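Local atomic coordinates of Non-structural protein 3 (Porcine deltacoronavirus, PDB entry 6LN0), a protein that probably binds ADP-ribose through its macro domain and cleaves the viral polyprotein through its papain-like peptidase domain. Residues E101-A106 with V132-A137; L228-V233 with S302-V307; T331-N336 with W366-P371. One frame throughout, in Å; residues are numbered along the deposited sequence.

Contact 1 (E101-A106 with V132-A137); sequences ELLYQA and VHSLDA
Helices 99-110 and 131-141 meet here through 101-106 and 132-137, whose axes run in roughly the same sense at 44° and approach to 8.8 Å. The backbones are closest at Tyr-104 and Ala-137, where the CA atoms are 4.6 Å apart. The small Ala-137 makes this possible. Its CB points at the other helix and lies 3.8 Å from Leu-103 CB. The same methyl sits 3.7 Å from Tyr-104 N, so it rests on the helix backbone itself. The Tyr-104 ring, with CG anti to the backbone N (chi1 162°), passes alongside, and Ala-137 O lies at its edge near the ring plane. Leu-103 reaches further across. Both Leu-103 methyls face the hydroxyl of Ser-134, with CD1 and CD2 each 3.3 Å from OG. CD1 also touches CB of His-133, whose imidazole then leads away. The buried Ser-134 OG is satisfied by a hydrogen bond with Leu-122 O, so it can face leucine methyls. Each helix follows a strand of the parallel part of the sheet. The contact is thus the packing of two crossover helices, as expected in the alpha/beta/alpha sandwich of a macro domain.

Contact 2 (L228-V233 with S302-V307); sequences LQQYCV and STNRRV
Gln-230 has CG anti to its own carbonyl carbon and runs on extended past CG (chi2 -180°), which carries its amide off helix 228-237 toward the loop. Asn-304 has the same first torsion, with CG beside the backbone N, and its short chain brings OD1 up to that amide. Arg-306 is folded at chi2 and chi3 (-58° for the latter), so its guanidinium turns back toward the helix.

The one direct hydrogen bond runs from Gln-230 NE2 to Asn-304 OD1, at 3.3 Å. It is bent, with an angle of 139° at the hydrogen. The two amide planes are nearly parallel, yet the donor stands above the carbonyl plane of Asn-304, not on a lone pair. A water makes a second link. It accepts from Gln-230 NE2 at 3.1 Å and donates to Ser-302 O at 2.9 Å. NE2 thus serves both Asn-304 and the last turn of helix 293-302. One turn further along, Val-233 provides the apolar part. Its CG1 lies 3.8 Å from Arg-306 NE, and its CG2 sits over the centre of one guanidinium face. Val-233 CG1 is also 4.1 Å from Arg-305 O.

CB of Arg-305 points away from the helix. The Arg-305 side chain bonds Gln-315 of helix 313-322, and Arg-306 N bonds Glu-309 OE1 within the loop. Both helices probably belong to the helical thumb of a papain-like peptidase. Asn-304 and Arg-306 are exposed, and Asn-304 also touches a crystal neighbour. One bent amide bond off the lone pair, one water and one methyl on a guanidinium imply a mainly polar surface junction with one apolar patch.

Contact 3 (T331-N336 with W366-P371); sequences TTACCN and WTPFTP. With ZN (zinc ion), chain B.
The close-fitting part lies where 331-336 turns off its strand beside Thr-367 and Pro-368. Ala-333 N donates to Pro-368 O at 2.9 Å. Thr-367 OG1, anti to its backbone N (chi1 177°), donates to the same Pro-368 O at 2.7 Å, in the carbonyl plane and on a lone pair. Two donors thus grip it. Thr-367 OG1 in turn takes a weak bond from Cys-334 N, at 3.3 Å. The carbon side of Thr-367 packs against the metal ligand: its CB is 3.6 Å from Cys-334 SG. Its CG2 meets Thr-332 CG2, the two side chains crossing at about a right angle.

Cys-334 and Cys-335 each bind the zinc through SG at 2.3 Å, and Cys-360 and Cys-363 complete the four-cysteine site. Such a site at the end of a beta sheet is consistent with the zinc-binding fingers of a coronavirus papain-like peptidase. Thr-332 OG1 bonds Thr-337 N and takes a weak bond from Cys-335 N.

Strands 327-332 and 365-371 are antiparallel. Thr-331 and Thr-370 form a hydrogen-bonded pair. The shorter bond, Thr-370 N to Thr-331 O at 2.8 Å, lies in the carbonyl plane; Thr-331 N stands above the plane of the Thr-370 carbonyl. Thr-332 and Phe-369 form the next, non-hydrogen-bonded pair, and the Phe-369 ring leads away to Phe-328 and Phe-339. On the looser other face Thr-331 and Thr-370 lie side by side, Thr-331 OG1 3.9 Å from Thr-370 CB, and Thr-370 is exposed. At the open rim of the turn Ala-333 is exposed, although its CB lies 3.4 Å from Pro-368 O.

The three contacts follow one another along the chain and share no helix or strand. Contact 1 is the buried one, in the macro domain, and it is largely apolar helix-on-helix packing. Contacts 2 and 3 both involve the papain-like peptidase, with centres 38 Å apart. Contact 2 is at the surface and joins a helix to a loop mainly by polar side chains and water, with one valine on a guanidinium. Contact 3 is partly buried and joins two strands by backbone bonds beside a metal. It is also far from contact 1, with centres 84 Å apart on opposite sides of the chain's centre. Of the three, contact 3 alone holds zinc ligands.

Contact 1 (E101-A106 with V132-A137)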
loop_
_atom_site.group_PDB
_atom_site.type_symbol
_atom_site.label_atom_id
_atom_site.label_comp_id
_atom_site.label_asym_id
_atom_site.label_seq_id
_atom_site.Cartn_x
_atom_site.Cartn_y
_atom_site.Cartn_z
ATOM N N GLU A 101 -6.617 -23.630 -25.384
ATOM C CA GLU A 101 -6.392 -24.879 -24.667
ATOM C C GLU A 101 -5.344 -25.726 -25.385
ATOM O O GLU A 101 -4.350 -26.150 -24.781
ATOM C CB GLU A 101 -7.720 -25.633 -24.514
ATOM C CG GLU A 101 -7.608 -27.121 -24.171
ATOM C CD GLU A 101 -7.295 -27.382 -22.702
ATOM O OE1 GLU A 101 -7.110 -26.403 -21.937
ATOM O OE2 GLU A 101 -7.237 -28.574 -22.311
ATOM N N LEU A 102 -5.539 -25.959 -26.689
ATOM C CA LEU A 102 -4.565 -26.715 -27.471
ATOM C C LEU A 102 -3.198 -26.041 -27.473
ATOM O O LEU A 102 -2.166 -26.725 -27.516
ATOM C CB LEU A 102 -5.070 -26.896 -28.906
ATOM C CG LEU A 102 -6.557 -27.175 -29.166
ATOM C CD1 LEU A 102 -6.789 -27.613 -30.601
ATOM C CD2 LEU A 102 -7.129 -28.207 -28.208
ATOM N N LEU A 103 -3.167 -24.708 -27.443
ATOM C CA LEU A 103 -1.905 -24.007 -27.246
ATOM C C LEU A 103 -1.282 -24.389 -25.911
ATOM O O LEU A 103 -0.079 -24.666 -25.824
ATOM C CB LEU A 103 -2.126 -22.495 -27.316
ATOM C CG LEU A 103 -1.851 -21.756 -28.628
ATOM C CD1 LEU A 103 -1.899 -20.256 -28.402
ATOM C CD2 LEU A 103 -0.508 -22.173 -29.237
ATOM N N TYR A 104 -2.100 -24.417 -24.853
ATOM C CA TYR A 104 -1.582 -24.731 -23.528
ATOM C C TYR A 104 -1.109 -26.173 -23.452
ATOM O O TYR A 104 -0.056 -26.457 -22.868
ATOM C CB TYR A 104 -2.641 -24.468 -22.452
ATOM C CG TYR A 104 -2.343 -25.171 -21.141
ATOM C CD1 TYR A 104 -1.437 -24.636 -20.236
ATOM C CD2 TYR A 104 -2.946 -26.384 -20.827
ATOM C CE1 TYR A 104 -1.152 -25.281 -19.046
ATOM C CE2 TYR A 104 -2.666 -27.037 -19.648
ATOM C CZ TYR A 104 -1.771 -26.482 -18.759
ATOM O OH TYR A 104 -1.494 -27.138 -17.582
ATOM N N GLN A 105 -1.873 -27.100 -24.016
ATOM C CA GLN A 105 -1.417 -28.478 -24.003
ATOM C C GLN A 105 -0.299 -28.731 -25.012
ATOM O O GLN A 105 0.275 -29.826 -25.013
ATOM C CB GLN A 105 -2.596 -29.430 -24.237
ATOM C CG GLN A 105 -3.609 -29.473 -23.073
ATOM C CD GLN A 105 -3.166 -30.363 -21.912
ATOM O OE1 GLN A 105 -2.353 -31.276 -22.089
ATOM N NE2 GLN A 105 -3.698 -30.094 -20.716
ATOM N N ALA A 106 0.043 -27.746 -25.853
ATOM C CA ALA A 106 1.229 -27.889 -26.687
ATOM C C ALA A 106 2.489 -27.561 -25.903
ATOM O O ALA A 106 3.487 -28.280 -25.997
ATOM C CB ALA A 106 1.127 -27.002 -27.926
ATOM N N VAL A 132 -0.288 -13.190 -28.193
ATOM C CA VAL A 132 -0.476 -12.962 -26.768
ATOM C C VAL A 132 -1.060 -14.204 -26.104
ATOM O O VAL A 132 -0.756 -14.496 -24.944
ATOM C CB VAL A 132 -1.331 -11.701 -26.524
ATOM C CG1 VAL A 132 -2.790 -11.942 -26.840
ATOM C CG2 VAL A 132 -1.167 -11.220 -25.082
ATOM N N HIS A 133 -1.862 -14.982 -26.826
ATOM C CA HIS A 133 -2.336 -16.255 -26.284
ATOM C C HIS A 133 -1.209 -17.266 -26.181
ATOM O O HIS A 133 -1.100 -17.986 -25.172
ATOM C CB HIS A 133 -3.484 -16.811 -27.142
ATOM C CG HIS A 133 -4.596 -15.835 -27.362
ATOM N ND1 HIS A 133 -5.716 -16.141 -28.107
ATOM C CD2 HIS A 133 -4.761 -14.561 -26.931
ATOM C CE1 HIS A 133 -6.518 -15.094 -28.135
ATOM N NE2 HIS A 133 -5.959 -14.120 -27.436
ATOM N N SER A 134 -0.370 -17.345 -27.224
ATOM C CA SER A 134 0.779 -18.240 -27.175
ATOM C C SER A 134 1.707 -17.897 -26.021
ATOM O O SER A 134 2.100 -18.780 -25.247
ATOM C CB SER A 134 1.550 -18.220 -28.494
ATOM O OG SER A 134 1.091 -19.260 -29.341
ATOM N N LEU A 135 2.101 -16.628 -25.906
ATOM C CA LEU A 135 2.959 -16.262 -24.789
ATOM C C LEU A 135 2.259 -16.503 -23.457
ATOM O O LEU A 135 2.920 -16.794 -22.450
ATOM C CB LEU A 135 3.404 -14.810 -24.919
ATOM C CG LEU A 135 4.609 -14.607 -25.842
ATOM C CD1 LEU A 135 5.257 -13.283 -25.575
ATOM C CD2 LEU A 135 5.648 -15.710 -25.701
ATOM N N ASP A 136 0.925 -16.426 -23.442
ATOM C CA ASP A 136 0.173 -16.650 -22.211
ATOM C C ASP A 136 0.018 -18.138 -21.922
ATOM O O ASP A 136 0.189 -18.577 -20.773
ATOM C CB ASP A 136 -1.199 -15.964 -22.291
ATOM C CG ASP A 136 -2.009 -16.107 -21.003
ATOM O OD1 ASP A 136 -1.490 -15.740 -19.912
ATOM O OD2 ASP A 136 -3.165 -16.598 -21.097
ATOM N N ALA A 137 -0.323 -18.928 -22.952
ATOM C CA ALA A 137 -0.332 -20.379 -22.791
ATOM C C ALA A 137 0.994 -20.861 -22.224
ATOM O O ALA A 137 1.028 -21.752 -21.370
ATOM C CB ALA A 137 -0.625 -21.063 -24.125
#

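Contact 2 (L228-V233 with S302-V307)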
loop_
_atom_site.group_PDB
_atom_site.type_symbol
_atom_site.label_atom_id
_atom_site.label_comp_id
_atom_site.label_asym_id
_atom_site.label_seq_id
_atom_site.Cartn_x
_atom_site.Cartn_y
_atom_site.Cartn_z
ATOM N N LEU A 228 0.776 4.149 10.035
ATOM C CA LEU A 228 0.319 4.189 8.648
ATOM C C LEU A 228 -1.187 4.016 8.535
ATOM O O LEU A 228 -1.806 4.609 7.644
ATOM C CB LEU A 228 1.030 3.117 7.823
ATOM C CG LEU A 228 2.523 3.360 7.607
ATOM C CD1 LEU A 228 3.075 2.409 6.555
ATOM C CD2 LEU A 228 2.788 4.794 7.216
ATOM N N GLN A 229 -1.781 3.160 9.373
ATOM C CA GLN A 229 -3.235 3.101 9.460
ATOM C C GLN A 229 -3.802 4.496 9.693
ATOM O O GLN A 229 -4.669 4.970 8.948
ATOM C CB GLN A 229 -3.668 2.171 10.596
ATOM C CG GLN A 229 -3.490 0.700 10.333
ATOM C CD GLN A 229 -2.168 0.158 10.864
ATOM O OE1 GLN A 229 -1.099 0.761 10.667
ATOM N NE2 GLN A 229 -2.233 -0.987 11.543
ATOM N N GLN A 230 -3.291 5.178 10.719
ATOM C CA GLN A 230 -3.753 6.521 11.008
ATOM C C GLN A 230 -3.473 7.453 9.844
ATOM O O GLN A 230 -4.294 8.317 9.520
ATOM C CB GLN A 230 -3.095 7.034 12.284
ATOM C CG GLN A 230 -3.357 6.153 13.477
ATOM C CD GLN A 230 -2.700 6.682 14.724
ATOM O OE1 GLN A 230 -1.476 6.775 14.795
ATOM N NE2 GLN A 230 -3.512 7.055 15.714
ATOM N N TYR A 231 -2.324 7.296 9.199
ATOM C CA TYR A 231 -1.976 8.242 8.150
ATOM C C TYR A 231 -2.945 8.125 6.981
ATOM O O TYR A 231 -3.345 9.131 6.391
ATOM C CB TYR A 231 -0.533 8.014 7.693
ATOM C CG TYR A 231 -0.039 9.101 6.785
ATOM C CD1 TYR A 231 0.120 10.391 7.248
ATOM C CD2 TYR A 231 0.223 8.846 5.457
ATOM C CE1 TYR A 231 0.544 11.390 6.410
ATOM C CE2 TYR A 231 0.649 9.841 4.613
ATOM C CZ TYR A 231 0.821 11.095 5.084
ATOM O OH TYR A 231 1.249 12.076 4.222
ATOM N N CYS A 232 -3.345 6.899 6.647
ATOM C CA CYS A 232 -4.340 6.693 5.604
ATOM C C CYS A 232 -5.639 7.372 5.967
ATOM O O CYS A 232 -6.212 8.117 5.152
ATOM C CB CYS A 232 -4.578 5.199 5.404
ATOM S SG CYS A 232 -3.348 4.378 4.436
ATOM N N VAL A 233 -6.117 7.120 7.196
ATOM C CA VAL A 233 -7.315 7.791 7.665
ATOM C C VAL A 233 -7.155 9.296 7.518
ATOM O O VAL A 233 -8.067 10.004 7.061
ATOM C CB VAL A 233 -7.605 7.398 9.122
ATOM C CG1 VAL A 233 -8.740 8.262 9.694
ATOM C CG2 VAL A 233 -7.898 5.887 9.254
ATOM N N SER A 302 -5.472 10.978 14.775
ATOM C CA SER A 302 -4.718 10.815 16.016
ATOM C C SER A 302 -5.551 10.148 17.113
ATOM O O SER A 302 -4.987 9.452 17.966
ATOM C CB SER A 302 -4.199 12.168 16.508
ATOM O OG SER A 302 -3.354 12.771 15.543
ATOM N N THR A 303 -6.875 10.352 17.127
ATOM C CA THR A 303 -7.724 9.767 18.161
ATOM C C THR A 303 -8.504 8.558 17.656
ATOM O O THR A 303 -9.365 8.045 18.371
ATOM C CB THR A 303 -8.681 10.824 18.762
ATOM O OG1 THR A 303 -9.549 11.358 17.762
ATOM C CG2 THR A 303 -7.915 11.977 19.334
ATOM N N ASN A 304 -8.202 8.076 16.446
ATOM C CA ASN A 304 -8.751 6.820 15.939
ATOM C C ASN A 304 -10.276 6.879 15.851
ATOM O O ASN A 304 -10.990 5.997 16.321
ATOM C CB ASN A 304 -8.289 5.635 16.787
ATOM C CG ASN A 304 -6.796 5.470 16.769
ATOM O OD1 ASN A 304 -6.217 5.221 15.724
ATOM N ND2 ASN A 304 -6.161 5.616 17.916
ATOM N N ARG A 305 -10.773 7.932 15.229
ATOM C CA ARG A 305 -12.192 8.072 14.971
ATOM C C ARG A 305 -12.412 8.182 13.476
ATOM O O ARG A 305 -11.497 8.505 12.718
ATOM C CB ARG A 305 -12.773 9.318 15.656
ATOM C CG ARG A 305 -12.467 9.394 17.116
ATOM C CD ARG A 305 -13.180 8.292 17.859
ATOM N NE ARG A 305 -12.975 8.457 19.289
ATOM C CZ ARG A 305 -13.436 7.619 20.207
ATOM N NH1 ARG A 305 -14.129 6.549 19.828
ATOM N NH2 ARG A 305 -13.207 7.854 21.499
ATOM N N ARG A 306 -13.648 7.948 13.062
ATOM C CA ARG A 306 -14.063 8.238 11.704
ATOM C C ARG A 306 -15.153 9.297 11.730
ATOM O O ARG A 306 -15.967 9.356 12.654
ATOM C CB ARG A 306 -14.551 6.978 10.994
ATOM C CG ARG A 306 -13.613 5.782 11.152
ATOM C CD ARG A 306 -12.184 6.106 10.689
ATOM N NE ARG A 306 -12.126 6.541 9.289
ATOM C CZ ARG A 306 -11.999 5.723 8.241
ATOM N NH1 ARG A 306 -11.912 4.411 8.421
ATOM N NH2 ARG A 306 -11.955 6.225 7.012
ATOM N N VAL A 307 -15.152 10.147 10.708
ATOM C CA VAL A 307 -16.169 11.180 10.591
ATOM C C VAL A 307 -17.554 10.552 10.604
ATOM O O VAL A 307 -17.822 9.574 9.894
ATOM C CB VAL A 307 -15.924 11.996 9.319
ATOM C CG1 VAL A 307 -14.802 12.974 9.557
ATOM C CG2 VAL A 307 -15.549 11.068 8.186
HETATM O O HOH W 1 -2.278 8.516 18.204
#

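Contact 3 (T331-N336 with W366-P371)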
loop_
_atom_site.group_PDB
_atom_site.type_symbol
_atom_site.label_atom_id
_atom_site.label_comp_id
_atom_site.label_asym_id
_atom_site.label_seq_id
_atom_site.Cartn_x
_atom_site.Cartn_y
_atom_site.Cartn_z
ATOM N N THR A 331 5.150 23.521 43.394
ATOM C CA THR A 331 5.355 22.815 44.652
ATOM C C THR A 331 4.016 22.329 45.192
ATOM O O THR A 331 2.971 22.993 45.033
ATOM C CB THR A 331 6.042 23.699 45.718
ATOM O OG1 THR A 331 5.422 24.988 45.746
ATOM C CG2 THR A 331 7.536 23.868 45.426
ATOM N N THR A 332 4.037 21.171 45.834
ATOM C CA THR A 332 2.784 20.642 46.352
ATOM C C THR A 332 2.361 21.396 47.612
ATOM O O THR A 332 3.181 21.977 48.326
ATOM C CB THR A 332 2.912 19.143 46.639
ATOM O OG1 THR A 332 4.005 18.899 47.530
ATOM C CG2 THR A 332 3.159 18.363 45.350
ATOM N N ALA A 333 1.059 21.420 47.858
ATOM C CA ALA A 333 0.556 21.976 49.107
ATOM C C ALA A 333 0.730 20.996 50.259
ATOM O O ALA A 333 0.933 21.412 51.403
ATOM C CB ALA A 333 -0.912 22.363 48.959
ATOM N N CYS A 334 0.718 19.701 49.973
ATOM C CA CYS A 334 0.817 18.712 51.038
ATOM C C CYS A 334 2.218 18.671 51.650
ATOM O O CYS A 334 2.358 18.649 52.877
ATOM C CB CYS A 334 0.430 17.337 50.506
ATOM S SG CYS A 334 1.212 16.976 48.945
ATOM N N CYS A 335 3.280 18.669 50.835
ATOM C CA CYS A 335 4.612 18.557 51.417
ATOM C C CYS A 335 5.650 19.494 50.808
ATOM O O CYS A 335 6.839 19.330 51.096
ATOM C CB CYS A 335 5.114 17.106 51.290
ATOM S SG CYS A 335 5.013 16.355 49.655
ATOM N N ASN A 336 5.253 20.481 50.004
ATOM C CA ASN A 336 6.199 21.402 49.348
ATOM C C ASN A 336 7.327 20.665 48.614
ATOM O O ASN A 336 8.521 20.976 48.747
ATOM C CB ASN A 336 6.736 22.404 50.361
ATOM C CG ASN A 336 5.612 23.191 50.995
ATOM O OD1 ASN A 336 5.110 22.826 52.063
ATOM N ND2 ASN A 336 5.153 24.237 50.306
ATOM N N TRP A 366 -4.337 13.561 46.428
ATOM C CA TRP A 366 -4.513 14.531 45.356
ATOM C C TRP A 366 -4.466 15.923 45.976
ATOM O O TRP A 366 -5.376 16.312 46.714
ATOM C CB TRP A 366 -5.823 14.273 44.614
ATOM C CG TRP A 366 -5.700 13.055 43.773
ATOM C CD1 TRP A 366 -6.024 11.784 44.133
ATOM C CD2 TRP A 366 -5.161 12.974 42.433
ATOM N NE1 TRP A 366 -5.737 10.914 43.103
ATOM C CE2 TRP A 366 -5.211 11.615 42.048
ATOM C CE3 TRP A 366 -4.645 13.915 41.529
ATOM C CZ2 TRP A 366 -4.759 11.163 40.782
ATOM C CZ3 TRP A 366 -4.192 13.471 40.270
ATOM C CH2 TRP A 366 -4.258 12.101 39.911
ATOM N N THR A 367 -3.394 16.675 45.676
ATOM C CA THR A 367 -3.059 17.919 46.347
ATOM C C THR A 367 -3.150 19.112 45.408
ATOM O O THR A 367 -2.857 18.985 44.217
ATOM C CB THR A 367 -1.641 17.862 46.909
ATOM O OG1 THR A 367 -1.329 19.121 47.499
ATOM C CG2 THR A 367 -0.631 17.588 45.787
ATOM N N PRO A 368 -3.540 20.280 45.910
ATOM C CA PRO A 368 -3.313 21.514 45.145
ATOM C C PRO A 368 -1.834 21.877 45.117
ATOM O O PRO A 368 -1.009 21.228 45.781
ATOM C CB PRO A 368 -4.144 22.559 45.907
ATOM C CG PRO A 368 -5.085 21.774 46.742
ATOM C CD PRO A 368 -4.335 20.536 47.124
ATOM N N PHE A 369 -1.481 22.924 44.380
ATOM C CA PHE A 369 -0.068 23.189 44.150
ATOM C C PHE A 369 0.144 24.669 43.854
ATOM O O PHE A 369 -0.776 25.386 43.458
ATOM C CB PHE A 369 0.474 22.321 42.998
ATOM C CG PHE A 369 -0.286 22.474 41.709
ATOM C CD1 PHE A 369 0.001 23.509 40.829
ATOM C CD2 PHE A 369 -1.255 21.556 41.357
ATOM C CE1 PHE A 369 -0.685 23.637 39.616
ATOM C CE2 PHE A 369 -1.946 21.673 40.143
ATOM C CZ PHE A 369 -1.657 22.706 39.272
ATOM N N THR A 370 1.380 25.112 44.015
ATOM C CA THR A 370 1.681 26.526 43.803
ATOM C C THR A 370 2.631 26.653 42.627
ATOM O O THR A 370 3.782 26.186 42.711
ATOM C CB THR A 370 2.273 27.158 45.060
ATOM O OG1 THR A 370 1.332 27.033 46.150
ATOM C CG2 THR A 370 2.577 28.608 44.799
ATOM N N PRO A 371 2.189 27.238 41.515
ATOM C CA PRO A 371 3.021 27.265 40.298
ATOM C C PRO A 371 4.244 28.148 40.460
ATOM O O PRO A 371 4.157 29.250 40.997
ATOM C CB PRO A 371 2.085 27.847 39.234
ATOM C CG PRO A 371 0.702 27.756 39.815
ATOM C CD PRO A 371 0.816 27.714 41.295
HETATM ZN ZN ZN B . 2.916 15.541 49.335
#